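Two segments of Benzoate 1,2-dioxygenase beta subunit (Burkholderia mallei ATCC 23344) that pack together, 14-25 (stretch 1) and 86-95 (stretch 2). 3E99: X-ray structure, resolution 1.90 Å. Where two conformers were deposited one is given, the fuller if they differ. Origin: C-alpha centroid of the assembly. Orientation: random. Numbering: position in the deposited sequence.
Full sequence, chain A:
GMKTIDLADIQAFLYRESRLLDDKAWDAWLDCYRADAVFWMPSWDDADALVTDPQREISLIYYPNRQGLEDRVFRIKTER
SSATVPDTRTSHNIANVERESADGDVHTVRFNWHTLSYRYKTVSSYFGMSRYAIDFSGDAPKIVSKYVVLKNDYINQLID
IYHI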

ATOM      1  N   LEU A  14     -13.221  -3.218  -3.779  1.00 24.71           N
ATOM      2  CA  LEU A  14     -11.965  -3.947  -3.812  1.00 23.62           C
ATOM      3  C   LEU A  14     -11.480  -4.305  -2.385  1.00 24.01           C
ATOM      4  O   LEU A  14     -10.944  -5.394  -2.165  1.00 23.33           O
ATOM      5  CB  LEU A  14     -10.861  -3.182  -4.574  1.00 24.88           C
ATOM      6  CG  LEU A  14     -11.017  -2.860  -6.073  1.00 24.33           C
ATOM      7  CD1 LEU A  14      -9.842  -2.017  -6.622  1.00 26.30           C
ATOM      8  CD2 LEU A  14     -11.195  -4.195  -6.850  1.00 22.56           C
ATOM      9  N   TYR A  15     -11.642  -3.380  -1.436  1.00 24.80           N
ATOM     10  CA  TYR A  15     -11.199  -3.630  -0.088  1.00 23.73           C
ATOM     11  C   TYR A  15     -12.068  -4.724   0.527  1.00 21.65           C
ATOM     12  O   TYR A  15     -11.565  -5.584   1.200  1.00 24.03           O
ATOM     13  CB  TYR A  15     -11.223  -2.368   0.778  1.00 23.14           C
ATOM     14  CG  TYR A  15     -10.364  -1.212   0.231  1.00 21.49           C
ATOM     15  CD1 TYR A  15      -9.381  -1.416  -0.748  1.00 20.61           C
ATOM     16  CD2 TYR A  15     -10.577   0.068   0.663  1.00 24.15           C
ATOM     17  CE1 TYR A  15      -8.600  -0.383  -1.228  1.00 26.40           C
ATOM     18  CE2 TYR A  15      -9.826   1.132   0.179  1.00 21.82           C
ATOM     19  CZ  TYR A  15      -8.841   0.901  -0.773  1.00 22.14           C
ATOM     20  OH  TYR A  15      -8.131   1.981  -1.229  1.00 26.50           O
ATOM     21  N   ARG A  16     -13.384  -4.668   0.302  1.00 21.03           N
ATOM     22  CA  ARG A  16     -14.285  -5.672   0.844  0.50 22.18           C
ATOM     23  C   ARG A  16     -13.988  -7.047   0.256  1.00 21.96           C
ATOM     24  O   ARG A  16     -13.860  -8.022   0.989  1.00 24.59           O
ATOM     25  CB  ARG A  16     -15.751  -5.305   0.553  0.50 22.65           C
ATOM     26  CG  ARG A  16     -16.706  -6.388   0.993  0.50 23.07           C
ATOM     27  CD  ARG A  16     -18.141  -5.918   1.209  0.50 25.33           C
ATOM     28  NE  ARG A  16     -18.849  -7.029   1.843  0.50 28.97           N
ATOM     29  CZ  ARG A  16     -19.535  -7.966   1.205  0.50 23.85           C
ATOM     30  NH1 ARG A  16     -19.713  -7.919  -0.114  0.50 30.17           N
ATOM     31  NH2 ARG A  16     -20.076  -8.938   1.907  0.50 20.09           N
ATOM     32  N   GLU A  17     -13.899  -7.121  -1.076  1.00 20.45           N
ATOM     33  CA  GLU A  17     -13.637  -8.394  -1.742  1.00 22.93           C
ATOM     34  C   GLU A  17     -12.396  -9.084  -1.194  1.00 23.86           C
ATOM     35  O   GLU A  17     -12.432 -10.256  -0.816  1.00 23.01           O
ATOM     36  CB  GLU A  17     -13.593  -8.223  -3.251  1.00 25.24           C
ATOM     37  CG  GLU A  17     -13.421  -9.519  -4.040  1.00 24.12           C
ATOM     38  CD  GLU A  17     -12.054  -9.683  -4.658  1.00 23.88           C
ATOM     39  OE1 GLU A  17     -11.432  -8.674  -5.075  1.00 24.33           O
ATOM     40  OE2 GLU A  17     -11.562 -10.831  -4.705  1.00 27.03           O
ATOM     41  N   SER A  18     -11.312  -8.340  -1.091  1.00 21.57           N
ATOM     42  CA  SER A  18     -10.055  -8.880  -0.564  1.00 22.66           C
ATOM     43  C   SER A  18     -10.135  -9.193   0.938  1.00 20.44           C
ATOM     44  O   SER A  18      -9.548 -10.186   1.389  1.00 22.01           O
ATOM     45  CB  SER A  18      -8.859  -7.961  -0.931  1.00 24.67           C
ATOM     46  OG  SER A  18      -9.061  -6.665  -0.452  1.00 25.19           O
ATOM     47  N   ARG A  19     -10.878  -8.396   1.711  1.00 22.83           N
ATOM     48  CA  ARG A  19     -11.132  -8.698   3.115  1.00 22.54           C
ATOM     49  C   ARG A  19     -11.833 -10.044   3.296  1.00 24.76           C
ATOM     50  O   ARG A  19     -11.532 -10.806   4.241  1.00 23.67           O
ATOM     51  CB  ARG A  19     -11.964  -7.598   3.808  1.00 24.71           C
ATOM     52  CG  ARG A  19     -12.396  -7.951   5.230  1.00 25.22           C
ATOM     53  CD  ARG A  19     -12.902  -6.759   5.969  1.00 27.79           C
ATOM     54  NE  ARG A  19     -13.854  -5.984   5.206  1.00 23.03           N
ATOM     55  CZ  ARG A  19     -15.130  -6.298   5.019  1.00 30.55           C
ATOM     56  NH1 ARG A  19     -15.642  -7.396   5.526  1.00 28.03           N
ATOM     57  NH2 ARG A  19     -15.917  -5.475   4.355  1.00 30.19           N
ATOM     58  N   LEU A  20     -12.780 -10.355   2.411  1.00 23.91           N
ATOM     59  CA  LEU A  20     -13.504 -11.615   2.557  1.00 23.39           C
ATOM     60  C   LEU A  20     -12.556 -12.834   2.414  1.00 22.49           C
ATOM     61  O   LEU A  20     -12.749 -13.850   3.090  1.00 25.91           O
ATOM     62  CB  LEU A  20     -14.704 -11.672   1.603  1.00 26.84           C
ATOM     63  CG  LEU A  20     -15.744 -10.585   1.919  1.00 26.00           C
ATOM     64  CD1 LEU A  20     -16.829 -10.562   0.853  1.00 19.72           C
ATOM     65  CD2 LEU A  20     -16.344 -10.704   3.325  1.00 29.68           C
ATOM     66  N   LEU A  21     -11.508 -12.713   1.608  1.00 20.54           N
ATOM     67  CA  LEU A  21     -10.471 -13.742   1.514  1.00 20.26           C
ATOM     68  C   LEU A  21      -9.612 -13.771   2.758  1.00 21.74           C
ATOM     69  O   LEU A  21      -9.308 -14.827   3.299  1.00 24.28           O
ATOM     70  CB  LEU A  21      -9.544 -13.513   0.294  1.00 21.36           C
ATOM     71  CG  LEU A  21     -10.124 -13.716  -1.077  1.00 24.66           C
ATOM     72  CD1 LEU A  21      -9.180 -13.154  -2.157  1.00 23.06           C
ATOM     73  CD2 LEU A  21     -10.409 -15.211  -1.265  1.00 23.26           C
ATOM     74  N   ASP A  22      -9.192 -12.600   3.213  1.00 23.73           N
ATOM     75  CA  ASP A  22      -8.301 -12.550   4.366  1.00 21.88           C
ATOM     76  C   ASP A  22      -9.008 -13.082   5.610  1.00 23.76           C
ATOM     77  O   ASP A  22      -8.365 -13.676   6.468  1.00 22.84           O
ATOM     78  CB  ASP A  22      -7.798 -11.147   4.648  1.00 20.78           C
ATOM     79  CG  ASP A  22      -6.837 -10.632   3.579  1.00 26.00           C
ATOM     80  OD1 ASP A  22      -6.153 -11.435   2.929  1.00 19.45           O
ATOM     81  OD2 ASP A  22      -6.724  -9.398   3.451  1.00 20.38           O
ATOM     82  N   ASP A  23     -10.306 -12.886   5.673  1.00 24.02           N
ATOM     83  CA  ASP A  23     -11.107 -13.332   6.823  1.00 27.08           C
ATOM     84  C   ASP A  23     -11.785 -14.696   6.618  1.00 25.60           C
ATOM     85  O   ASP A  23     -12.548 -15.135   7.470  1.00 24.85           O
ATOM     86  CB  ASP A  23     -12.128 -12.286   7.185  1.00 24.08           C
ATOM     87  CG  ASP A  23     -11.506 -11.063   7.889  1.00 28.45           C
ATOM     88  OD1 ASP A  23     -10.331 -11.125   8.322  1.00 32.41           O
ATOM     89  OD2 ASP A  23     -12.207 -10.023   7.942  1.00 28.85           O
ATOM     90  N   LYS A  24     -11.477 -15.361   5.498  1.00 23.44           N
ATOM     91  CA  LYS A  24     -11.897 -16.712   5.190  1.00 23.89           C
ATOM     92  C   LYS A  24     -13.401 -16.884   5.132  1.00 22.41           C
ATOM     93  O   LYS A  24     -13.929 -17.962   5.448  1.00 23.11           O
ATOM     94  CB  LYS A  24     -11.201 -17.676   6.150  1.00 26.15           C
ATOM     95  CG  LYS A  24      -9.690 -17.304   6.208  1.00 29.04           C
ATOM     96  CD  LYS A  24      -8.778 -18.327   6.733  1.00 36.83           C
ATOM     97  CE  LYS A  24      -7.304 -17.830   6.707  1.00 39.88           C
ATOM     98  NZ  LYS A  24      -6.639 -17.962   5.358  1.00 48.52           N
ATOM     99  N   ALA A  25     -14.063 -15.822   4.677  1.00 23.33           N
ATOM    100  CA  ALA A  25     -15.512 -15.763   4.481  1.00 22.79           C
ATOM    101  C   ALA A  25     -15.813 -16.181   3.035  1.00 23.75           C
ATOM    102  O   ALA A  25     -16.158 -15.354   2.194  1.00 23.40           O
ATOM    103  CB  ALA A  25     -16.005 -14.332   4.710  1.00 22.86           C
TER
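Stretch 2, residues 86-95: PDTRTSHNIA

A single carboxylate, that of Asp22 at the C-terminal end of the helix, gathers three hydrogen bonds from stretch 2. Its OD1 accepts from Thr90 OG1 at 2.8 Å and from His92 ND1 at a short 2.6 Å, while Asp22 OD2 receives the backbone His92 N at 2.9 Å with an almost linear N-H...O angle. The side chain and the main chain of His92 are thus held by the two oxygens of one acid, with ND1 as a donor and the imidazole, chi1 m, lying against the helix.

Stretch 2 is extended, and its strand runs nearly antiparallel to helix 14-22: the axes make an angle of 168° and approach to 7.8 Å. The register follows from this direction. The CA atoms of Asp22 and Thr90 are 5.3 Å apart, those of Ser18 and His92 6.1 Å, and those of Tyr15 and Ile94 7.4 Å, so the backbones diverge toward the start of stretch 1. Strand alternation turns the CB atoms of His92 and Ile94 toward the helix and those of Ser91, Asn93 and Ala95 away.

Ser18 packs closely, its CB 3.6 Å from His92 CB; Leu21 CD1 lies 3.7 Å from His92 NE2. Ile94 fills the wider end, with CG2 4.0 Å from Leu14 CD1 and CB 4.1 Å from Tyr15 CE1, at the edge of the ring. A water there links Tyr15 OH (2.7 Å) to Ile94 O (3.0 Å).

Beyond the helix, Lys24, in a left-handed conformation (phi/psi 60/33), reaches across to the main chain of stretch 2 and donates from NZ to Thr88 O at 2.9 Å. A second water accepts from Lys24 NZ and donates to Leu21 O and Thr90 OG1, tying this turn to the strand.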

ATOM      1  N   PRO A  86      -0.813 -23.919  13.443  1.00 40.73           N
ATOM      2  CA  PRO A  86      -1.062 -22.584  12.918  1.00 39.31           C
ATOM      3  C   PRO A  86      -1.778 -22.557  11.552  1.00 35.45           C
ATOM      4  O   PRO A  86      -1.506 -23.365  10.658  1.00 33.02           O
ATOM      5  CB  PRO A  86       0.348 -22.010  12.775  1.00 40.93           C
ATOM      6  CG  PRO A  86       1.191 -23.186  12.538  1.00 36.92           C
ATOM      7  CD  PRO A  86       0.606 -24.297  13.326  1.00 42.28           C
ATOM      8  N   ASP A  87      -2.694 -21.614  11.419  1.00 35.98           N
ATOM      9  CA  ASP A  87      -3.367 -21.358  10.165  1.00 35.29           C
ATOM     10  C   ASP A  87      -2.497 -20.426   9.352  1.00 32.80           C
ATOM     11  O   ASP A  87      -1.511 -19.887   9.878  1.00 35.24           O
ATOM     12  CB  ASP A  87      -4.724 -20.707  10.433  1.00 35.42           C
ATOM     13  CG  ASP A  87      -5.645 -20.739   9.212  1.00 39.06           C
ATOM     14  OD1 ASP A  87      -5.332 -21.438   8.226  1.00 40.90           O
ATOM     15  OD2 ASP A  87      -6.681 -20.045   9.253  1.00 50.30           O
ATOM     16  N   THR A  88      -2.861 -20.242   8.082  1.00 30.32           N
ATOM     17  CA  THR A  88      -2.254 -19.233   7.203  1.00 31.97           C
ATOM     18  C   THR A  88      -3.017 -17.919   7.301  1.00 28.57           C
ATOM     19  O   THR A  88      -4.215 -17.877   6.996  1.00 29.76           O
ATOM     20  CB  THR A  88      -2.296 -19.696   5.747  1.00 30.76           C
ATOM     21  OG1 THR A  88      -1.605 -20.952   5.625  1.00 33.15           O
ATOM     22  CG2 THR A  88      -1.609 -18.702   4.845  1.00 28.51           C
ATOM     23  N   ARG A  89      -2.353 -16.868   7.777  1.00 23.84           N
ATOM     24  CA  ARG A  89      -2.980 -15.548   7.868  1.00 25.23           C
ATOM     25  C   ARG A  89      -2.531 -14.735   6.680  1.00 24.36           C
ATOM     26  O   ARG A  89      -1.350 -14.682   6.396  1.00 28.72           O
ATOM     27  CB  ARG A  89      -2.584 -14.856   9.156  1.00 25.50           C
ATOM     28  CG  ARG A  89      -2.932 -15.693  10.405  1.00 27.56           C
ATOM     29  CD  ARG A  89      -2.300 -15.128  11.609  1.00 37.47           C
ATOM     30  NE  ARG A  89      -2.359 -16.072  12.714  1.00 45.51           N
ATOM     31  CZ  ARG A  89      -1.501 -16.118  13.726  1.00 46.44           C
ATOM     32  NH1 ARG A  89      -0.486 -15.275  13.783  1.00 39.95           N
ATOM     33  NH2 ARG A  89      -1.663 -17.021  14.695  1.00 42.19           N
ATOM     34  N   THR A  90      -3.472 -14.120   5.974  1.00 24.09           N
ATOM     35  CA  THR A  90      -3.129 -13.387   4.750  1.00 22.52           C
ATOM     36  C   THR A  90      -3.572 -11.939   4.955  1.00 23.23           C
ATOM     37  O   THR A  90      -4.492 -11.660   5.748  1.00 22.64           O
ATOM     38  CB  THR A  90      -3.788 -13.962   3.471  1.00 25.77           C
ATOM     39  OG1 THR A  90      -5.211 -13.962   3.601  1.00 21.37           O
ATOM     40  CG2 THR A  90      -3.311 -15.407   3.163  1.00 23.35           C
ATOM     41  N   SER A  91      -2.938 -11.044   4.225  1.00 23.51           N
ATOM     42  CA  SER A  91      -3.267  -9.621   4.284  1.00 22.65           C
ATOM     43  C   SER A  91      -3.059  -9.032   2.899  1.00 21.42           C
ATOM     44  O   SER A  91      -1.936  -8.922   2.419  1.00 20.40           O
ATOM     45  CB  SER A  91      -2.406  -8.878   5.283  1.00 24.32           C
ATOM     46  OG  SER A  91      -2.894  -7.550   5.488  1.00 27.43           O
ATOM     47  N   HIS A  92      -4.172  -8.717   2.235  1.00 23.24           N
ATOM     48  CA  HIS A  92      -4.165  -8.055   0.937  1.00 20.51           C
ATOM     49  C   HIS A  92      -3.929  -6.555   1.096  1.00 19.10           C
ATOM     50  O   HIS A  92      -4.413  -5.934   2.057  1.00 22.03           O
ATOM     51  CB  HIS A  92      -5.505  -8.259   0.213  1.00 23.31           C
ATOM     52  CG  HIS A  92      -5.688  -9.634  -0.331  1.00 22.81           C
ATOM     53  ND1 HIS A  92      -5.733 -10.752   0.475  1.00 21.90           N
ATOM     54  CD2 HIS A  92      -5.827 -10.076  -1.606  1.00 22.25           C
ATOM     55  CE1 HIS A  92      -5.859 -11.820  -0.287  1.00 24.87           C
ATOM     56  NE2 HIS A  92      -5.938 -11.436  -1.548  1.00 22.95           N
ATOM     57  N   ASN A  93      -3.205  -5.988   0.115  1.00 21.79           N
ATOM     58  CA  ASN A  93      -2.844  -4.572   0.090  1.00 23.13           C
ATOM     59  C   ASN A  93      -2.988  -4.091  -1.329  1.00 22.29           C
ATOM     60  O   ASN A  93      -2.188  -4.449  -2.201  1.00 21.28           O
ATOM     61  CB  ASN A  93      -1.413  -4.340   0.574  1.00 24.56           C
ATOM     62  CG  ASN A  93      -1.177  -4.849   2.013  1.00 21.78           C
ATOM     63  OD1 ASN A  93      -1.409  -4.134   3.022  1.00 26.06           O
ATOM     64  ND2 ASN A  93      -0.646  -6.071   2.109  1.00 22.78           N
ATOM     65  N   ILE A  94      -4.055  -3.343  -1.576  1.00 22.62           N
ATOM     66  CA  ILE A  94      -4.452  -2.936  -2.934  1.00 21.80           C
ATOM     67  C   ILE A  94      -3.974  -1.509  -3.088  1.00 25.90           C
ATOM     68  O   ILE A  94      -4.349  -0.646  -2.271  1.00 28.72           O
ATOM     69  CB  ILE A  94      -5.991  -2.992  -3.099  1.00 21.90           C
ATOM     70  CG1 ILE A  94      -6.589  -4.407  -2.827  1.00 31.03           C
ATOM     71  CG2 ILE A  94      -6.453  -2.410  -4.498  1.00 18.57           C
ATOM     72  CD1 ILE A  94      -6.014  -5.453  -3.643  1.00 41.23           C
ATOM     73  N   ALA A  95      -3.199  -1.252  -4.148  1.00 25.05           N
ATOM     74  CA  ALA A  95      -2.490   0.028  -4.341  1.00 22.84           C
ATOM     75  C   ALA A  95      -2.638   0.514  -5.783  1.00 21.73           C
ATOM     76  O   ALA A  95      -2.850  -0.253  -6.723  1.00 21.83           O
ATOM     77  CB  ALA A  95      -0.981  -0.154  -4.031  1.00 24.90           C
TER
HETATM   78  O   HOH W   1      -6.126   1.604  -2.974  1.00 24.46           O
HETATM   79  O   HOH W   2      -6.964 -16.002   3.566  1.00 26.69           O
HETATM   80  O   HOH W   3      -5.985 -13.931   7.548  1.00 29.21           O